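Local coordinates for protein hydroxyethylphosphonate dioxygenase (Streptomyces albus, PDB 6B9R) that cleaves the carbon-carbon bond of 2-hydroxyethylphosphonate with dioxygen at a non-haem iron centre, probably yielding hydroxymethylphosphonate and formate, at residues A17-A25 and F46-I56. Numbering follows the deposited sequence.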
ATOM      1  N   ALA A  17     -11.239  -1.883  17.023  1.00 19.91           N
ATOM      2  CA  ALA A  17     -12.365  -2.325  16.209  1.00 20.90           C
ATOM      3  C   ALA A  17     -13.539  -1.361  16.329  1.00 19.70           C
ATOM      4  O   ALA A  17     -14.205  -1.059  15.333  1.00 19.22           O
ATOM      5  CB  ALA A  17     -12.789  -3.740  16.614  1.00 22.10           C
ATOM      6  N   ALA A  18     -13.804  -0.861  17.538  1.00 20.35           N
ATOM      7  CA  ALA A  18     -14.879   0.113  17.705  1.00 20.52           C
ATOM      8  C   ALA A  18     -14.584   1.382  16.918  1.00 25.67           C
ATOM      9  O   ALA A  18     -15.476   1.949  16.276  1.00 23.22           O
ATOM     10  CB  ALA A  18     -15.077   0.427  19.184  1.00 21.31           C
ATOM     11  N   ALA A  19     -13.329   1.837  16.944  1.00 20.01           N
ATOM     12  CA  ALA A  19     -12.971   3.029  16.184  1.00 19.61           C
ATOM     13  C   ALA A  19     -13.138   2.806  14.685  1.00 24.43           C
ATOM     14  O   ALA A  19     -13.521   3.731  13.963  1.00 19.45           O
ATOM     15  CB  ALA A  19     -11.546   3.471  16.502  1.00 21.68           C
ATOM     16  N   LEU A  20     -12.855   1.588  14.195  1.00 18.55           N
ATOM     17  CA  LEU A  20     -13.070   1.296  12.777  1.00 17.84           C
ATOM     18  C   LEU A  20     -14.541   1.344  12.410  1.00 19.10           C
ATOM     19  O   LEU A  20     -14.890   1.701  11.276  1.00 18.39           O
ATOM     20  CB  LEU A  20     -12.529  -0.080  12.410  1.00 17.59           C
ATOM     21  CG  LEU A  20     -11.010  -0.163  12.432  1.00 17.49           C
ATOM     22  CD1 LEU A  20     -10.594  -1.584  12.160  1.00 22.45           C
ATOM     23  CD2 LEU A  20     -10.379   0.810  11.416  1.00 18.15           C
ATOM     24  N   LEU A  21     -15.409   0.952  13.340  1.00 21.21           N
ATOM     25  CA  LEU A  21     -16.842   1.000  13.063  1.00 19.61           C
ATOM     26  C   LEU A  21     -17.333   2.435  12.961  1.00 24.91           C
ATOM     27  O   LEU A  21     -18.129   2.762  12.069  1.00 18.97           O
ATOM     28  CB  LEU A  21     -17.604   0.248  14.143  1.00 18.91           C
ATOM     29  CG  LEU A  21     -19.126   0.321  13.971  1.00 18.97           C
ATOM     30  CD1 LEU A  21     -19.517  -0.252  12.619  1.00 20.67           C
ATOM     31  CD2 LEU A  21     -19.809  -0.427  15.105  1.00 24.76           C
ATOM     32  N   ARG A  22     -16.900   3.299  13.885  1.00 18.74           N
ATOM     33  CA  ARG A  22     -17.256   4.712  13.781  1.00 18.75           C
ATOM     34  C   ARG A  22     -16.675   5.321  12.510  1.00 18.09           C
ATOM     35  O   ARG A  22     -17.344   6.094  11.812  1.00 19.21           O
ATOM     36  CB  ARG A  22     -16.767   5.480  15.014  1.00 19.34           C
ATOM     37  CG  ARG A  22     -16.865   7.008  14.862  1.00 23.38           C
ATOM     38  CD  ARG A  22     -18.316   7.485  14.740  1.00 20.68           C
ATOM     39  NE  ARG A  22     -18.981   7.505  16.036  1.00 21.98           N
ATOM     40  CZ  ARG A  22     -20.284   7.709  16.209  1.00 23.86           C
ATOM     41  NH1 ARG A  22     -21.076   7.897  15.161  1.00 20.91           N
ATOM     42  NH2 ARG A  22     -20.797   7.718  17.434  1.00 25.01           N
ATOM     43  N   ALA A  23     -15.433   4.977  12.182  1.00 20.55           N
ATOM     44  CA  ALA A  23     -14.829   5.525  10.971  1.00 17.20           C
ATOM     45  C   ALA A  23     -15.600   5.097   9.727  1.00 16.64           C
ATOM     46  O   ALA A  23     -15.785   5.893   8.800  1.00 17.78           O
ATOM     47  CB  ALA A  23     -13.361   5.093  10.872  1.00 17.02           C
ATOM     48  N   ALA A  24     -16.057   3.842   9.686  1.00 16.62           N
ATOM     49  CA  ALA A  24     -16.797   3.371   8.517  1.00 18.33           C
ATOM     50  C   ALA A  24     -18.109   4.123   8.375  1.00 25.10           C
ATOM     51  O   ALA A  24     -18.505   4.505   7.267  1.00 16.88           O
ATOM     52  CB  ALA A  24     -17.067   1.868   8.617  1.00 18.04           C
ATOM     53  N   ALA A  25     -18.798   4.329   9.492  1.00 16.81           N
ATOM     54  CA  ALA A  25     -20.064   5.053   9.469  1.00 16.95           C
ATOM     55  C   ALA A  25     -19.853   6.506   9.057  1.00 18.44           C
ATOM     56  O   ALA A  25     -20.570   7.024   8.195  1.00 23.21           O
ATOM     57  CB  ALA A  25     -20.725   4.958  10.837  1.00 20.11           C
ATOM     58  N   PHE A  46     -26.053   2.832  18.823  1.00 24.84           N
ATOM     59  CA  PHE A  46     -24.801   2.821  18.062  1.00 23.58           C
ATOM     60  C   PHE A  46     -23.629   3.280  18.923  1.00 27.71           C
ATOM     61  O   PHE A  46     -22.519   2.738  18.817  1.00 24.87           O
ATOM     62  CB  PHE A  46     -24.928   3.684  16.801  1.00 24.31           C
ATOM     63  CG  PHE A  46     -23.814   3.461  15.799  1.00 21.84           C
ATOM     64  CD1 PHE A  46     -23.685   2.241  15.141  1.00 20.08           C
ATOM     65  CD2 PHE A  46     -22.903   4.470  15.509  1.00 23.16           C
ATOM     66  CE1 PHE A  46     -22.657   2.030  14.215  1.00 20.50           C
ATOM     67  CE2 PHE A  46     -21.871   4.258  14.585  1.00 20.44           C
ATOM     68  CZ  PHE A  46     -21.764   3.043  13.940  1.00 19.26           C
ATOM     69  N   GLY A  47     -23.866   4.255  19.803  1.00 26.44           N
ATOM     70  CA  GLY A  47     -22.822   4.713  20.700  1.00 25.47           C
ATOM     71  C   GLY A  47     -22.301   3.631  21.629  1.00 30.35           C
ATOM     72  O   GLY A  47     -21.149   3.688  22.060  1.00 33.41           O
ATOM     73  N   ASP A  48     -23.131   2.630  21.945  1.00 25.09           N
ATOM     74  CA  ASP A  48     -22.656   1.537  22.792  1.00 27.96           C
ATOM     75  C   ASP A  48     -21.689   0.619  22.054  1.00 29.90           C
ATOM     76  O   ASP A  48     -20.804   0.021  22.679  1.00 30.86           O
ATOM     77  CB  ASP A  48     -23.833   0.735  23.323  1.00 33.11           C
ATOM     78  CG  ASP A  48     -24.716   1.554  24.241  1.00 43.34           C
ATOM     79  OD1 ASP A  48     -24.174   2.219  25.148  1.00 45.02           O
ATOM     80  OD2 ASP A  48     -25.941   1.556  24.035  1.00 50.07           O
ATOM     81  N   TYR A  49     -21.843   0.484  20.739  1.00 27.47           N
ATOM     82  CA  TYR A  49     -20.888  -0.301  19.962  1.00 22.25           C
ATOM     83  C   TYR A  49     -19.617   0.487  19.688  1.00 27.90           C
ATOM     84  O   TYR A  49     -18.515  -0.077  19.676  1.00 29.15           O
ATOM     85  CB  TYR A  49     -21.528  -0.744  18.647  1.00 22.51           C
ATOM     86  CG  TYR A  49     -22.646  -1.716  18.858  1.00 24.14           C
ATOM     87  CD1 TYR A  49     -22.380  -3.066  19.037  1.00 22.10           C
ATOM     88  CD2 TYR A  49     -23.963  -1.286  18.926  1.00 29.22           C
ATOM     89  CE1 TYR A  49     -23.390  -3.966  19.246  1.00 27.16           C
ATOM     90  CE2 TYR A  49     -24.990  -2.181  19.146  1.00 27.83           C
ATOM     91  CZ  TYR A  49     -24.695  -3.523  19.298  1.00 35.56           C
ATOM     92  OH  TYR A  49     -25.697  -4.432  19.511  1.00 41.00           O
ATOM     93  N   VAL A  50     -19.756   1.787  19.455  1.00 21.84           N
ATOM     94  CA  VAL A  50     -18.595   2.616  19.169  1.00 24.49           C
ATOM     95  C   VAL A  50     -17.787   2.900  20.433  1.00 30.68           C
ATOM     96  O   VAL A  50     -16.566   3.066  20.364  1.00 32.86           O
ATOM     97  CB  VAL A  50     -19.065   3.898  18.466  1.00 33.12           C
ATOM     98  CG1 VAL A  50     -18.018   4.987  18.567  1.00 39.34           C
ATOM     99  CG2 VAL A  50     -19.383   3.591  17.003  1.00 28.99           C
ATOM    100  N   SER A  51     -18.430   2.922  21.600  1.00 34.38           N
ATOM    101  CA  SER A  51     -17.714   3.196  22.839  1.00 39.83           C
ATOM    102  C   SER A  51     -17.086   1.955  23.445  1.00 46.87           C
ATOM    103  O   SER A  51     -16.193   2.082  24.289  1.00 45.00           O
ATOM    104  CB  SER A  51     -18.652   3.817  23.870  1.00 31.65           C
ATOM    105  OG  SER A  51     -19.482   2.815  24.430  1.00 36.40           O
ATOM    106  N   GLY A  52     -17.558   0.767  23.075  1.00 43.61           N
ATOM    107  CA  GLY A  52     -17.065  -0.471  23.636  1.00 43.30           C
ATOM    108  C   GLY A  52     -17.973  -1.113  24.659  1.00 45.39           C
ATOM    109  O   GLY A  52     -17.659  -2.214  25.131  1.00 47.15           O
ATOM    110  N   ARG A  53     -19.087  -0.463  25.021  1.00 44.61           N
ATOM    111  CA  ARG A  53     -20.012  -1.047  25.990  1.00 45.20           C
ATOM    112  C   ARG A  53     -20.639  -2.335  25.465  1.00 41.64           C
ATOM    113  O   ARG A  53     -21.000  -3.218  26.252  1.00 45.93           O
ATOM    114  CB  ARG A  53     -21.107  -0.038  26.357  1.00 52.23           C
ATOM    115  CG  ARG A  53     -22.108  -0.556  27.385  1.00 63.54           C
ATOM    116  CD  ARG A  53     -23.538  -0.169  27.036  1.00 71.98           C
ATOM    117  NE  ARG A  53     -24.520  -1.050  27.666  1.00 77.30           N
ATOM    118  CZ  ARG A  53     -25.837  -0.932  27.515  1.00 81.50           C
ATOM    119  NH1 ARG A  53     -26.654  -1.780  28.125  1.00 83.36           N
ATOM    120  NH2 ARG A  53     -26.337   0.035  26.758  1.00 81.45           N
ATOM    121  N   LEU A  54     -20.788  -2.458  24.148  1.00 32.39           N
ATOM    122  CA  LEU A  54     -21.266  -3.687  23.549  1.00 31.21           C
ATOM    123  C   LEU A  54     -20.226  -4.234  22.578  1.00 30.91           C
ATOM    124  O   LEU A  54     -19.639  -3.470  21.805  1.00 30.37           O
ATOM    125  CB  LEU A  54     -22.588  -3.475  22.803  1.00 34.49           C
ATOM    126  CG  LEU A  54     -23.805  -3.121  23.657  1.00 39.08           C
ATOM    127  CD1 LEU A  54     -24.961  -2.750  22.762  1.00 31.23           C
ATOM    128  CD2 LEU A  54     -24.182  -4.287  24.559  1.00 43.55           C
ATOM    129  N   PRO A  55     -19.981  -5.540  22.588  1.00 31.99           N
ATOM    130  CA  PRO A  55     -18.966  -6.096  21.693  1.00 29.87           C
ATOM    131  C   PRO A  55     -19.445  -6.058  20.256  1.00 29.20           C
ATOM    132  O   PRO A  55     -20.641  -6.144  19.967  1.00 27.62           O
ATOM    133  CB  PRO A  55     -18.800  -7.540  22.182  1.00 28.97           C
ATOM    134  CG  PRO A  55     -19.817  -7.727  23.299  1.00 33.36           C
ATOM    135  CD  PRO A  55     -20.779  -6.595  23.231  1.00 35.05           C
ATOM    136  N   ILE A  56     -18.493  -5.910  19.347  1.00 24.26           N
ATOM    137  CA  ILE A  56     -18.786  -5.978  17.927  1.00 24.07           C
ATOM    138  C   ILE A  56     -18.566  -7.417  17.487  1.00 30.19           C
ATOM    139  O   ILE A  56     -17.446  -7.930  17.558  1.00 34.34           O
ATOM    140  CB  ILE A  56     -17.912  -5.001  17.135  1.00 19.31           C
ATOM    141  CG1 ILE A  56     -18.308  -3.575  17.499  1.00 21.10           C
ATOM    142  CG2 ILE A  56     -18.063  -5.245  15.629  1.00 19.48           C
ATOM    143  CD1 ILE A  56     -17.327  -2.563  16.983  1.00 21.54           C
TER
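Leu21 and Phe46 meet from opposite directions: Leu21 CG lies 3.8 Å from Phe46 CZ, and Ala25 CB reaches that same ring carbon obliquely. Leu21 CD2 touches Phe46 CE1, Tyr49 CB and, at 3.8 Å, Ile56 CD1, which also rests on the CA of Ala18. The segments' helices run at 132°. Ala18 and Val50 have the nearest CA atoms, 4.7 Å apart, and Ala18 CB lies against the carbonyl oxygens of Val50 (3.3 Å) and Tyr49 (3.5 Å).

Bends at chi2 and chi3 lay the Arg22 chain over Val50, with CB 3.8 Å from both CG1 and CG2. Its guanidinium and the Phe46 ring have planes 79° apart; ring atom CE2 lies over one guanidinium face, beside Val50 CG2, and NH1 sits near the ring plane. An alanine in place of Phe46 is likely to open a gap beside Leu21 and Ala25 and leave that face covered by Val50 alone.

Helix 32-39 packs on Phe46 and helix 58-67 on Tyr49 and Ile56, a small bundle consistent with a Cro/C1-type helix-turn-helix unit. No hydrogen bond joins helix 10-27 to helix 46-51 and its following loop: apolar packing does, flanked by Arg22, its charge paired with Asp32 on helix 32-39.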